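Local coordinates for protein Exo-beta-1,3-galactanase (Bifidobacterium bifidum, PDB 5FLW) that probably hydrolyses beta-1,3-linked galactan chains from their ends, as a five-bladed beta-propeller enzyme of glycoside hydrolase family 43, at residues G6-H11 / S276-M281; A18-I23 / C49-T54; Y35-V40 / I80-K85; T212-Y217 / A234-K239; Y241-D246 / F261-D266. All blocks are in the same frame, centred on the assembly; numbering follows the deposited sequence. Where two conformers were deposited one is given.

Contacts 1, 2, 3 and 5 are largely buried, whereas contact 4 lies at the surface and is partly bridged by water. Contacts 1 and 5 hold the same blade: strand 261-266 lies between strand 244-250 of contact 5 and strand 278-286 of contact 1, and both rest on backbone ladders. Contacts 2 and 3 meet through neighbouring strands 31-37 and 48-53, but join by side chains, a tyrosine hydroxyl in contact 2 and a glutamate in contact 3. Contact 4 likewise turns on one carboxylate, taken up by loop N-H groups. R83 of contact 3 forms a salt bridge with D246 of contact 5, linking two blades.

Contact 1: G6-H11 / S276-M281; sequences GAFLPH and SPIVQM
Backbone hydrogen bonds carry the first layer of this antiparallel pairing. G6 and Q280 form a hydrogen-bonded pair, with G6 N donating to Q280 O at 2.8 Å and Q280 N to G6 O at 2.9 Å. F8 and I278 form a second such pair, whose bonds F8 N to I278 O and I278 N to F8 O both measure 3.0 Å. Between them lies the non-hydrogen-bonded pair A7 and V279, where CA-H...O contacts run from V279 CA to G6 O and from A7 CA to I278 O. A side chain at G6 would press against the carbonyl of the residue before it.

Apolar packing falls on both faces of the ladder. A7 CB meets V279 CG2 on one. On the other, F8 holds CG in the crowded position between backbone N and carbonyl carbon (chi1 51°), and its ring crosses I278 obliquely, CE1 lying 3.9 Å from I278 CD1. F8 CZ is 3.8 Å from Q280 CB; the extended Q280 chain then brings CD to the ring edge, in plane, with the amide turned 82° against the ring. P10 CD rests near I278 CG1.

Q280 and F8 also have partners beyond the pair: Q280 NE2 bonds F56 O, and R4 makes a cation-pi contact with the F8 ring. V279 also bonds G265, so the N-terminal segment extends a sheet of the last propeller blade and ties the chain's beginning to it. The main chain therefore fixes the register, while F8, I278 and Q280 add largely apolar burial on one face.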
# COMPACT_ATOMS: atom_id res chain seq x y z
N GLY A 6 11.39 14.29 -2.02
CA GLY A 6 12.65 13.67 -2.35
C GLY A 6 12.78 12.30 -1.72
O GLY A 6 11.77 11.62 -1.45
N ALA A 7 14.03 11.88 -1.48
CA ALA A 7 14.35 10.60 -0.86
C ALA A 7 14.95 10.89 0.51
O ALA A 7 15.86 11.71 0.64
CB ALA A 7 15.36 9.83 -1.73
N PHE A 8 14.42 10.23 1.55
CA PHE A 8 14.87 10.51 2.91
C PHE A 8 14.38 9.42 3.84
O PHE A 8 13.44 8.66 3.53
CB PHE A 8 14.40 11.89 3.42
CG PHE A 8 12.92 12.12 3.26
CD1 PHE A 8 12.02 11.67 4.22
CD2 PHE A 8 12.42 12.77 2.12
CE1 PHE A 8 10.64 11.88 4.08
CE2 PHE A 8 11.03 12.99 1.97
CZ PHE A 8 10.15 12.54 2.94
N LEU A 9 15.03 9.36 5.01
CA LEU A 9 14.60 8.47 6.08
C LEU A 9 13.76 9.28 7.06
O LEU A 9 14.30 10.18 7.74
CB LEU A 9 15.81 7.85 6.78
CG LEU A 9 15.45 6.85 7.88
CD1 LEU A 9 14.67 5.66 7.31
CD2 LEU A 9 16.69 6.43 8.68
N PRO A 10 12.46 9.04 7.16
CA PRO A 10 11.62 9.84 8.06
C PRO A 10 11.82 9.47 9.52
O PRO A 10 12.21 8.36 9.87
CB PRO A 10 10.19 9.50 7.61
CG PRO A 10 10.29 8.10 7.03
CD PRO A 10 11.68 8.02 6.41
N HIS A 11 11.52 10.46 10.38
CA HIS A 11 11.54 10.35 11.83
C HIS A 11 10.21 10.84 12.38
O HIS A 11 9.51 11.63 11.75
CB HIS A 11 12.71 11.17 12.46
CG HIS A 11 14.06 10.66 12.05
ND1 HIS A 11 14.61 10.94 10.82
CD2 HIS A 11 14.92 9.81 12.67
CE1 HIS A 11 15.76 10.30 10.70
NE2 HIS A 11 15.98 9.62 11.82
N SER A 276 15.15 1.58 5.78
CA SER A 276 14.82 1.78 4.38
C SER A 276 14.20 3.16 4.20
O SER A 276 13.16 3.44 4.82
CB SER A 276 13.77 0.74 3.94
OG SER A 276 14.32 -0.56 4.00
N PRO A 277 14.76 4.01 3.34
CA PRO A 277 14.15 5.33 3.10
C PRO A 277 12.84 5.21 2.32
O PRO A 277 12.42 4.13 1.86
CB PRO A 277 15.21 6.06 2.25
CG PRO A 277 16.46 5.34 2.48
CD PRO A 277 16.08 3.89 2.70
N ILE A 278 12.18 6.36 2.15
CA ILE A 278 11.04 6.50 1.25
C ILE A 278 11.37 7.58 0.21
O ILE A 278 12.23 8.45 0.41
CB ILE A 278 9.70 6.85 1.96
CG1 ILE A 278 9.79 8.23 2.65
CG2 ILE A 278 9.32 5.73 2.96
CD1 ILE A 278 8.49 8.71 3.27
N VAL A 279 10.68 7.49 -0.92
CA VAL A 279 10.65 8.55 -1.92
C VAL A 279 9.25 9.16 -1.87
O VAL A 279 8.26 8.47 -2.14
CB VAL A 279 10.99 8.00 -3.32
CG1 VAL A 279 10.76 9.09 -4.37
CG2 VAL A 279 12.45 7.48 -3.37
N GLN A 280 9.17 10.44 -1.52
CA GLN A 280 7.91 11.14 -1.35
C GLN A 280 7.89 12.32 -2.32
O GLN A 280 8.79 13.18 -2.27
CB GLN A 280 7.77 11.63 0.08
CG GLN A 280 6.49 12.38 0.38
CD GLN A 280 6.35 12.69 1.87
OE1 GLN A 280 6.30 11.79 2.71
NE2 GLN A 280 6.30 13.98 2.20
N MET A 281 6.90 12.34 -3.22
CA MET A 281 6.91 13.28 -4.33
C MET A 281 5.49 13.59 -4.72
O MET A 281 4.62 12.72 -4.61
CB MET A 281 7.63 12.68 -5.55
CG MET A 281 9.12 12.35 -5.37
SD MET A 281 9.77 11.41 -6.78
CE MET A 281 9.65 12.65 -8.11

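Contact 2: A18-I23 / C49-T54; sequences AQLHGI and CCYTTT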
# COMPACT_ATOMS: atom_id res chain seq x y z
N ALA A 18 10.78 6.72 11.78
CA ALA A 18 9.38 6.37 11.51
C ALA A 18 9.36 5.15 10.58
O ALA A 18 9.92 5.20 9.48
CB ALA A 18 8.60 7.53 10.88
N GLN A 19 8.73 4.06 11.03
CA GLN A 19 8.67 2.81 10.27
C GLN A 19 7.60 2.90 9.17
O GLN A 19 6.59 2.18 9.13
CB GLN A 19 8.45 1.63 11.23
CG GLN A 19 9.61 1.36 12.24
CD GLN A 19 10.93 0.97 11.57
OE1 GLN A 19 10.99 0.08 10.74
NE2 GLN A 19 12.01 1.67 11.94
N LEU A 20 7.83 3.83 8.25
CA LEU A 20 6.88 4.09 7.16
C LEU A 20 7.22 3.20 5.95
O LEU A 20 7.53 3.68 4.85
CB LEU A 20 6.86 5.58 6.79
CG LEU A 20 6.29 6.48 7.89
CD1 LEU A 20 6.68 7.93 7.68
CD2 LEU A 20 4.76 6.33 8.06
N HIS A 21 7.14 1.88 6.18
CA HIS A 21 7.54 0.87 5.20
C HIS A 21 6.31 0.07 4.77
O HIS A 21 5.56 -0.44 5.62
CB HIS A 21 8.55 -0.11 5.78
CG HIS A 21 9.67 0.54 6.51
ND1 HIS A 21 10.57 1.40 5.89
CD2 HIS A 21 10.09 0.41 7.80
CE1 HIS A 21 11.45 1.80 6.79
NE2 HIS A 21 11.20 1.20 7.95
N GLY A 22 6.12 -0.04 3.45
CA GLY A 22 4.97 -0.75 2.91
C GLY A 22 3.64 -0.19 3.38
O GLY A 22 2.70 -0.96 3.60
N ILE A 23 3.51 1.15 3.49
CA ILE A 23 2.41 1.72 4.29
C ILE A 23 1.06 1.65 3.58
O ILE A 23 0.94 1.67 2.34
CB ILE A 23 2.67 3.17 4.77
CG1 ILE A 23 2.67 4.17 3.61
CG2 ILE A 23 3.92 3.23 5.59
CD1 ILE A 23 2.84 5.61 4.05
N CYS A 49 3.03 -0.41 12.94
CA CYS A 49 3.19 0.92 13.53
C CYS A 49 2.19 1.90 12.91
O CYS A 49 2.02 1.92 11.69
CB CYS A 49 4.60 1.43 13.24
SG CYS A 49 5.87 0.48 14.10
N CYS A 50 1.61 2.75 13.75
CA CYS A 50 0.69 3.79 13.30
C CYS A 50 1.29 5.17 13.54
O CYS A 50 1.83 5.44 14.62
CB CYS A 50 -0.65 3.68 14.05
SG CYS A 50 -1.86 4.94 13.63
N TYR A 51 1.21 6.04 12.51
CA TYR A 51 1.60 7.45 12.63
C TYR A 51 0.51 8.34 12.05
O TYR A 51 -0.21 7.94 11.13
CB TYR A 51 2.89 7.75 11.85
CG TYR A 51 4.04 6.85 12.23
CD1 TYR A 51 4.21 5.61 11.59
CD2 TYR A 51 4.92 7.19 13.27
CE1 TYR A 51 5.23 4.74 11.97
CE2 TYR A 51 5.93 6.32 13.66
CZ TYR A 51 6.08 5.11 12.99
OH TYR A 51 7.10 4.27 13.37
N THR A 52 0.39 9.56 12.58
CA THR A 52 -0.52 10.54 12.01
C THR A 52 0.23 11.78 11.53
O THR A 52 1.32 12.12 12.03
CB THR A 52 -1.62 10.96 12.98
OG1 THR A 52 -1.02 11.36 14.22
CG2 THR A 52 -2.59 9.80 13.23
N THR A 53 -0.38 12.47 10.57
CA THR A 53 0.19 13.71 10.04
C THR A 53 -0.93 14.56 9.46
O THR A 53 -1.98 14.04 9.05
CB THR A 53 1.28 13.44 8.98
OG1 THR A 53 2.03 14.64 8.72
CG2 THR A 53 0.67 12.91 7.67
N THR A 54 -0.69 15.86 9.42
CA THR A 54 -1.50 16.74 8.61
C THR A 54 -0.72 17.37 7.47
O THR A 54 -1.33 18.02 6.61
CB THR A 54 -2.15 17.83 9.47
OG1 THR A 54 -1.12 18.61 10.10
CG2 THR A 54 -3.05 17.18 10.54
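The loop leading into the first propeller blade is buried here against strand 48-53 of that blade, with the Y51 ring as its main support. Y51 has CG anti to the carbonyl carbon (chi1 -54°), which sends the ring toward the loop. Its hydroxyl accepts a nearly straight hydrogen bond from Q19 N, 2.9 Å from Y51 OH with an N-H...O angle of 168°. Beside this bond A18 CB sits over one ring face in a CH-pi contact, 4.2 Å from the Y51 centroid, displaced toward the rim where CE2 is the nearest atom. L20 CD2 reaches Y51 CD1 obliquely at 3.6 Å, brought there by a CG beside the backbone N.

Q19 and L20 are the centres of two successive inverse gamma turns, closed by weak bonds from L20 N to A18 O and from H21 N to Q19 O. This tight course delivers both the Q19 amide N-H and the L20 side chain to the same ring before the chain enters strand 24-28.

Q19 runs alongside Y51, pointing the same way, so that Q19 CB packs 3.7 Å from Y51 OH and 4.0 Å from C49 SG. Its chain then bends at chi2 (-63°), carrying the amide away from the strand; there Q19 OE1 accepts K39 N, and NE2 bonds G274 O weakly. W59 and A34 touch L20 from elsewhere in the blade.

Contact 3: Y35-V40 / I80-K85; sequences YGENKV and IGERPK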
# COMPACT_ATOMS: atom_id res chain seq x y z
N TYR A 35 -0.10 3.33 8.30
CA TYR A 35 0.11 2.05 8.97
C TYR A 35 1.30 1.39 8.28
O TYR A 35 1.23 1.10 7.08
CB TYR A 35 -1.15 1.16 8.87
CG TYR A 35 -2.36 1.85 9.48
CD1 TYR A 35 -2.66 1.72 10.87
CD2 TYR A 35 -3.19 2.69 8.70
CE1 TYR A 35 -3.76 2.37 11.44
CE2 TYR A 35 -4.28 3.36 9.29
CZ TYR A 35 -4.57 3.19 10.65
OH TYR A 35 -5.64 3.83 11.22
N GLY A 36 2.40 1.15 9.01
CA GLY A 36 3.62 0.67 8.40
C GLY A 36 4.17 -0.59 9.06
O GLY A 36 3.82 -0.95 10.19
N GLU A 37 5.06 -1.27 8.30
CA GLU A 37 5.76 -2.44 8.84
C GLU A 37 6.83 -2.00 9.83
O GLU A 37 7.73 -1.25 9.47
CB GLU A 37 6.42 -3.21 7.69
CG GLU A 37 5.45 -3.67 6.61
CD GLU A 37 6.13 -4.20 5.35
OE1 GLU A 37 7.36 -4.42 5.35
OE2 GLU A 37 5.44 -4.34 4.31
N ASN A 38 6.77 -2.49 11.08
CA ASN A 38 7.88 -2.29 12.00
C ASN A 38 9.01 -3.24 11.60
O ASN A 38 8.86 -4.47 11.69
CB ASN A 38 7.43 -2.62 13.42
CG ASN A 38 8.51 -2.34 14.46
OD1 ASN A 38 9.45 -1.61 14.18
ND2 ASN A 38 8.37 -2.93 15.66
N LYS A 39 10.16 -2.69 11.15
CA LYS A 39 11.25 -3.53 10.66
C LYS A 39 12.57 -3.27 11.39
O LYS A 39 13.65 -3.54 10.83
CB LYS A 39 11.42 -3.44 9.13
CG LYS A 39 10.11 -3.51 8.37
CD LYS A 39 10.27 -3.67 6.85
CE LYS A 39 10.49 -5.14 6.46
NZ LYS A 39 9.27 -5.96 6.79
N VAL A 40 12.51 -2.77 12.64
CA VAL A 40 13.73 -2.36 13.35
C VAL A 40 14.72 -3.50 13.49
O VAL A 40 15.94 -3.27 13.51
CB VAL A 40 13.42 -1.73 14.73
CG1 VAL A 40 12.82 -0.35 14.58
CG2 VAL A 40 12.54 -2.67 15.55
N ILE A 80 5.83 -13.69 9.00
CA ILE A 80 5.99 -12.44 8.27
C ILE A 80 4.62 -11.78 8.07
O ILE A 80 3.65 -12.46 7.75
CB ILE A 80 6.68 -12.69 6.91
CG1 ILE A 80 8.13 -13.11 7.12
CG2 ILE A 80 6.59 -11.47 6.01
CD1 ILE A 80 8.78 -13.70 5.89
N GLY A 81 4.56 -10.47 8.26
CA GLY A 81 3.33 -9.70 8.09
C GLY A 81 3.69 -8.41 7.40
O GLY A 81 4.33 -7.54 7.99
N GLU A 82 3.29 -8.28 6.14
CA GLU A 82 3.64 -7.12 5.33
C GLU A 82 2.50 -6.31 4.71
O GLU A 82 1.38 -6.78 4.58
CB GLU A 82 4.54 -7.60 4.18
CG GLU A 82 5.88 -8.17 4.60
CD GLU A 82 6.68 -8.74 3.45
OE1 GLU A 82 6.09 -8.99 2.38
OE2 GLU A 82 7.89 -8.94 3.61
N ARG A 83 2.84 -5.07 4.34
CA ARG A 83 1.93 -4.17 3.63
C ARG A 83 0.57 -3.99 4.31
O ARG A 83 -0.48 -4.15 3.68
CB ARG A 83 1.78 -4.54 2.16
CG ARG A 83 3.13 -4.51 1.42
CD ARG A 83 2.98 -4.65 -0.11
NE ARG A 83 4.31 -4.60 -0.72
CZ ARG A 83 4.98 -3.47 -0.96
NH1 ARG A 83 4.42 -2.30 -0.67
NH2 ARG A 83 6.20 -3.51 -1.52
N PRO A 84 0.55 -3.60 5.60
CA PRO A 84 -0.72 -3.42 6.30
C PRO A 84 -1.55 -2.31 5.65
O PRO A 84 -1.01 -1.29 5.20
CB PRO A 84 -0.30 -3.03 7.73
CG PRO A 84 1.04 -2.35 7.56
CD PRO A 84 1.70 -3.15 6.42
N LYS A 85 -2.86 -2.52 5.62
CA LYS A 85 -3.81 -1.56 5.07
C LYS A 85 -5.00 -1.49 6.01
O LYS A 85 -5.36 -2.48 6.64
CB LYS A 85 -4.29 -2.03 3.69
CG LYS A 85 -3.18 -2.22 2.64
CD LYS A 85 -2.56 -0.87 2.27
CE LYS A 85 -1.21 -1.03 1.53
NZ LYS A 85 -0.15 -1.57 2.43
O HOH W 1 8.86 -6.05 3.49
O HOH W 2 9.58 -8.54 5.73
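The E37 and E82 carboxylates are nearly parallel but offset, one lying in front of the other's face, their planes 3° apart. Over one face of the E37 carboxylate lies the aliphatic part of E82, its CB 3.4 Å from E37 OE2. From the same side, above the plane, R83 N bonds E37 OE2 at 2.7 Å, 25° out of it, and K39 NZ forms a salt bridge with E37 OE1 at 2.8 Å. The P84 ring crosses the E37 chain at about a right angle, its CD 3.8 Å from E37 CG, and its CG lies 3.5 Å from Y35 O.

E37 places CG beside the backbone N and extends beyond it, reaching the corner at R83, where strand 80-88 breaks. K39 folds back on E37. Water 2 bridges K39 NZ, 2.8 Å away, to E82 OE2, while water 1 lies between E37 OE1 and E82 OE2. R83 itself forms salt bridges with D246 and D138. Replacing E37 by an alanine removes the acceptor of R83 N and the salt-bridge partner of K39, and would probably loosen the corner at R83.

Strands 31-37 and 80-88 belong to the first two blades, joined here by a buried carboxylate and by P84 packed against Y35. A lysine charge and a peptide N-H together are likely to stabilise E37 as the anion, partly offsetting the like charge of E82.

Contact 4: T212-Y217 / A234-K239; sequences TNDNKY and APEGAK. Unlike the reference sequence in segment 234-239: E236 (reference Lys).
D214 starts from CB with CG anti to the carbonyl carbon (chi1 -68°), a turn that swings the carboxylate toward loop 234-239. Its CG lies 3.5 Å from G237 N, and the two oxygens part company there. OD2 uses its syn lone pair to accept G237 N at 2.9 Å in an almost straight bond of 170°. OD1 takes K239 N at 2.8 Å, met nearly along the C-O axis but with a bent N-H...O angle of 134°.

Water completes the group. Water 3 lies 2.5 Å from D214 OD1 and also reaches P235 O; water 4 donates to D214 OD2 and accepts from K239 NZ at 2.6 Å, so lysine and aspartate are linked without direct contact. Water 5 similarly joins N215 O to A234 N.

The N-H groups so gripped belong to a type II beta turn from P235 to A238, closed by A238 N to P235 O, and to the residue just after it. Replacing D214 by an alanine takes away the acceptor of G237 N and K239 N, and is likely to leave the turn less firmly held.

Beside the turn the K239 chain, bent at chi2, crosses T212 obliquely: its CB is 3.5 Å from T212 OG1 and its CD 3.3 Å from T212 O. T212 OG1 itself bonds D242. The loop runs from the outer strand 231-232 of the fourth blade through the short left-handed turn at 239-242 into strand 244-250, the outer-to-inner crossover between successive blades of a beta-propeller.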
# COMPACT_ATOMS: atom_id res chain seq x y z
N THR A 212 15.03 -2.21 -8.11
CA THR A 212 13.95 -1.33 -8.52
C THR A 212 13.79 -1.39 -10.04
O THR A 212 14.71 -1.76 -10.78
CB THR A 212 14.23 0.09 -8.02
OG1 THR A 212 15.55 0.47 -8.40
CG2 THR A 212 14.13 0.15 -6.48
N ASN A 213 12.59 -1.03 -10.50
CA ASN A 213 12.24 -1.12 -11.91
C ASN A 213 11.36 0.05 -12.29
O ASN A 213 10.92 0.84 -11.44
CB ASN A 213 11.54 -2.47 -12.22
CG ASN A 213 10.24 -2.67 -11.41
OD1 ASN A 213 9.21 -2.07 -11.70
ND2 ASN A 213 10.30 -3.56 -10.42
N ASP A 214 11.08 0.17 -13.59
CA ASP A 214 10.18 1.20 -14.08
C ASP A 214 8.76 0.73 -13.79
O ASP A 214 8.23 -0.18 -14.45
CB ASP A 214 10.40 1.45 -15.57
CG ASP A 214 11.74 2.10 -15.86
OD1 ASP A 214 12.29 2.84 -15.00
OD2 ASP A 214 12.24 1.90 -17.00
N ASN A 215 8.14 1.33 -12.76
CA ASN A 215 6.78 0.98 -12.39
C ASN A 215 5.78 1.50 -13.44
O ASN A 215 6.09 2.39 -14.24
CB ASN A 215 6.44 1.55 -11.01
CG ASN A 215 7.30 0.95 -9.86
OD1 ASN A 215 7.19 1.42 -8.72
ND2 ASN A 215 8.15 -0.04 -10.15
N LYS A 216 4.57 0.94 -13.42
CA LYS A 216 3.60 1.26 -14.47
C LYS A 216 2.20 1.47 -13.90
O LYS A 216 1.90 1.13 -12.74
CB LYS A 216 3.55 0.17 -15.54
CG LYS A 216 4.88 -0.25 -16.08
CD LYS A 216 4.71 -1.18 -17.28
CE LYS A 216 6.04 -1.46 -17.94
NZ LYS A 216 5.94 -2.43 -19.06
N TYR A 217 1.32 2.03 -14.75
CA TYR A 217 -0.07 2.24 -14.39
C TYR A 217 -1.01 1.87 -15.55
O TYR A 217 -0.63 1.83 -16.73
CB TYR A 217 -0.33 3.67 -13.89
CG TYR A 217 -0.36 4.71 -15.01
CD1 TYR A 217 0.83 5.11 -15.63
CD2 TYR A 217 -1.55 5.27 -15.44
CE1 TYR A 217 0.83 6.04 -16.67
CE2 TYR A 217 -1.57 6.21 -16.49
CZ TYR A 217 -0.38 6.60 -17.09
OH TYR A 217 -0.39 7.54 -18.11
N ALA A 234 7.02 7.26 -14.55
CA ALA A 234 8.29 7.96 -14.39
C ALA A 234 9.16 7.77 -15.63
O ALA A 234 8.88 6.92 -16.48
CB ALA A 234 9.01 7.42 -13.15
N PRO A 235 10.25 8.54 -15.77
CA PRO A 235 11.06 8.43 -16.99
C PRO A 235 11.64 7.03 -17.15
O PRO A 235 11.94 6.32 -16.19
CB PRO A 235 12.16 9.48 -16.79
CG PRO A 235 11.61 10.44 -15.80
CD PRO A 235 10.65 9.70 -14.93
N GLU A 236 11.74 6.62 -18.41
CA GLU A 236 12.32 5.33 -18.72
C GLU A 236 13.75 5.24 -18.20
O GLU A 236 14.57 6.14 -18.44
CB GLU A 236 12.29 5.12 -20.23
CG GLU A 236 12.81 3.77 -20.70
CD GLU A 236 12.60 3.56 -22.19
OE1 GLU A 236 12.66 4.56 -22.97
OE2 GLU A 236 12.43 2.36 -22.58
N GLY A 237 14.04 4.15 -17.48
CA GLY A 237 15.34 3.96 -16.91
C GLY A 237 15.53 4.62 -15.56
O GLY A 237 16.55 4.35 -14.91
N ALA A 238 14.60 5.48 -15.12
CA ALA A 238 14.72 6.08 -13.79
C ALA A 238 14.41 5.10 -12.67
O ALA A 238 14.62 5.43 -11.50
CB ALA A 238 13.81 7.30 -13.63
N LYS A 239 13.89 3.90 -12.99
CA LYS A 239 13.51 2.91 -11.97
C LYS A 239 12.57 3.51 -10.92
O LYS A 239 12.70 3.23 -9.73
CB LYS A 239 14.72 2.25 -11.30
CG LYS A 239 15.80 1.67 -12.19
CD LYS A 239 15.30 0.55 -13.05
CE LYS A 239 16.49 -0.05 -13.81
NZ LYS A 239 16.09 -0.91 -15.00
O HOH W 3 10.78 4.71 -14.19
O HOH W 4 14.82 0.42 -16.81
O HOH W 5 7.83 4.41 -14.49

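Contact 5: Y241-D246 / F261-D266; sequences YDSQVD and FLFIGD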
# COMPACT_ATOMS: atom_id res chain seq x y z
N TYR A 241 12.50 6.49 -9.85
CA TYR A 241 13.41 7.22 -8.95
C TYR A 241 13.99 6.30 -7.87
O TYR A 241 14.06 6.63 -6.68
CB TYR A 241 12.79 8.52 -8.41
CG TYR A 241 12.56 9.44 -9.57
CD1 TYR A 241 13.64 9.96 -10.27
CD2 TYR A 241 11.27 9.74 -10.03
CE1 TYR A 241 13.46 10.79 -11.36
CE2 TYR A 241 11.07 10.57 -11.12
CZ TYR A 241 12.18 11.09 -11.79
OH TYR A 241 12.05 11.94 -12.89
N ASP A 242 14.43 5.12 -8.34
CA ASP A 242 15.03 4.08 -7.50
C ASP A 242 14.16 3.78 -6.28
O ASP A 242 14.59 3.86 -5.12
CB ASP A 242 16.47 4.42 -7.12
CG ASP A 242 17.18 3.26 -6.41
OD1 ASP A 242 16.76 2.09 -6.59
OD2 ASP A 242 18.16 3.53 -5.68
N SER A 243 12.89 3.46 -6.54
CA SER A 243 11.96 3.10 -5.47
C SER A 243 10.97 2.08 -6.01
O SER A 243 10.92 1.80 -7.21
CB SER A 243 11.22 4.33 -4.90
OG SER A 243 10.17 4.77 -5.76
N GLN A 244 10.16 1.55 -5.10
CA GLN A 244 9.05 0.67 -5.44
C GLN A 244 7.76 1.35 -4.98
O GLN A 244 7.59 1.60 -3.78
CB GLN A 244 9.18 -0.70 -4.75
CG GLN A 244 8.03 -1.65 -5.15
CD GLN A 244 8.06 -2.99 -4.42
OE1 GLN A 244 8.59 -3.08 -3.31
NE2 GLN A 244 7.50 -4.03 -5.05
N VAL A 245 6.85 1.64 -5.93
CA VAL A 245 5.61 2.32 -5.59
C VAL A 245 4.94 1.60 -4.42
O VAL A 245 4.87 0.37 -4.36
CB VAL A 245 4.65 2.46 -6.79
CG1 VAL A 245 4.19 1.09 -7.31
CG2 VAL A 245 3.43 3.30 -6.40
N ASP A 246 4.51 2.39 -3.45
CA ASP A 246 3.74 1.86 -2.34
C ASP A 246 2.31 2.36 -2.34
O ASP A 246 1.39 1.57 -2.17
CB ASP A 246 4.37 2.23 -1.00
CG ASP A 246 3.53 1.73 0.14
OD1 ASP A 246 3.62 0.51 0.40
OD2 ASP A 246 2.73 2.54 0.70
N PHE A 261 -1.95 15.08 -5.86
CA PHE A 261 -1.73 13.69 -5.47
C PHE A 261 -0.31 13.56 -4.94
O PHE A 261 0.61 14.25 -5.41
CB PHE A 261 -1.96 12.74 -6.65
CG PHE A 261 -3.37 12.77 -7.19
CD1 PHE A 261 -3.73 13.70 -8.17
CD2 PHE A 261 -4.32 11.89 -6.72
CE1 PHE A 261 -5.04 13.73 -8.67
CE2 PHE A 261 -5.62 11.91 -7.20
CZ PHE A 261 -5.98 12.83 -8.18
N LEU A 262 -0.15 12.67 -3.96
CA LEU A 262 1.13 12.35 -3.36
C LEU A 262 1.50 10.91 -3.71
O LEU A 262 0.66 10.01 -3.59
CB LEU A 262 1.08 12.51 -1.84
CG LEU A 262 2.43 12.44 -1.13
CD1 LEU A 262 3.29 13.64 -1.49
CD2 LEU A 262 2.22 12.29 0.38
N PHE A 263 2.74 10.72 -4.18
CA PHE A 263 3.35 9.41 -4.40
C PHE A 263 4.32 9.12 -3.25
O PHE A 263 5.16 9.96 -2.93
CB PHE A 263 4.13 9.43 -5.73
CG PHE A 263 5.12 8.28 -5.92
CD1 PHE A 263 6.43 8.34 -5.39
CD2 PHE A 263 4.75 7.14 -6.65
CE1 PHE A 263 7.32 7.28 -5.56
CE2 PHE A 263 5.64 6.08 -6.83
CZ PHE A 263 6.93 6.15 -6.28
N ILE A 264 4.22 7.91 -2.67
CA ILE A 264 5.22 7.39 -1.75
C ILE A 264 5.70 6.04 -2.29
O ILE A 264 4.88 5.17 -2.63
CB ILE A 264 4.70 7.30 -0.30
CG1 ILE A 264 4.53 8.72 0.26
CG2 ILE A 264 5.65 6.45 0.57
CD1 ILE A 264 3.82 8.81 1.59
N GLY A 265 7.03 5.89 -2.40
CA GLY A 265 7.64 4.62 -2.75
C GLY A 265 8.68 4.25 -1.71
O GLY A 265 9.21 5.10 -1.00
N ASP A 266 8.94 2.94 -1.60
CA ASP A 266 9.93 2.41 -0.66
C ASP A 266 11.27 2.20 -1.35
O ASP A 266 11.33 1.66 -2.46
CB ASP A 266 9.47 1.07 -0.08
CG ASP A 266 8.26 1.21 0.83
OD1 ASP A 266 8.42 1.74 1.94
OD2 ASP A 266 7.15 0.82 0.43
O HOH W 6 6.57 -0.52 -1.82
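Strands 244-250 and 261-266 form a beta hairpin in the last blade of the propeller, and this is its end near the middle of the molecule. Q244 and D266 are an antiparallel hydrogen-bonded pair, with Q244 N to D266 O and D266 N to Q244 O both 2.9 Å. V245 and G265 follow as a non-hydrogen-bonded pair with diverging side chains, and D246 N donates to I264 O.

S243 holds OG in the crowded position between backbone N and carbonyl carbon (chi1 77°), which aims it in plane at the edge of the F263 ring, 3.6 Å from CZ. The same OG bonds T240 O. A side chain at G265 would run into S243 OG, so glycine suits the close approach. F263 reaches this spot with CG anti to its backbone N (chi1 165°). V245 crosses the ring at about a right angle: with CG1 in the crowded position, CG2 stands anti to the backbone N and touches F263 CE2 at 3.6 Å.

Q244 extends fully from the strand, its OE1 bonded to W268 NE1 and its NE2 to S205 OG. D246 has CG anti to N and D266 has CG beside N, which brings the two carboxylates together with planes 79° apart. R83 bridges to D246 OD1, and G22 N to D266 OD1; even so, such proximity would probably raise the pKa of one acid. D246 OD1 lies 3.5 Å from D266 OD2, and water 6 sits 2.7 Å from that same D266 oxygen, within hydrogen-bonding distance of Q244 O.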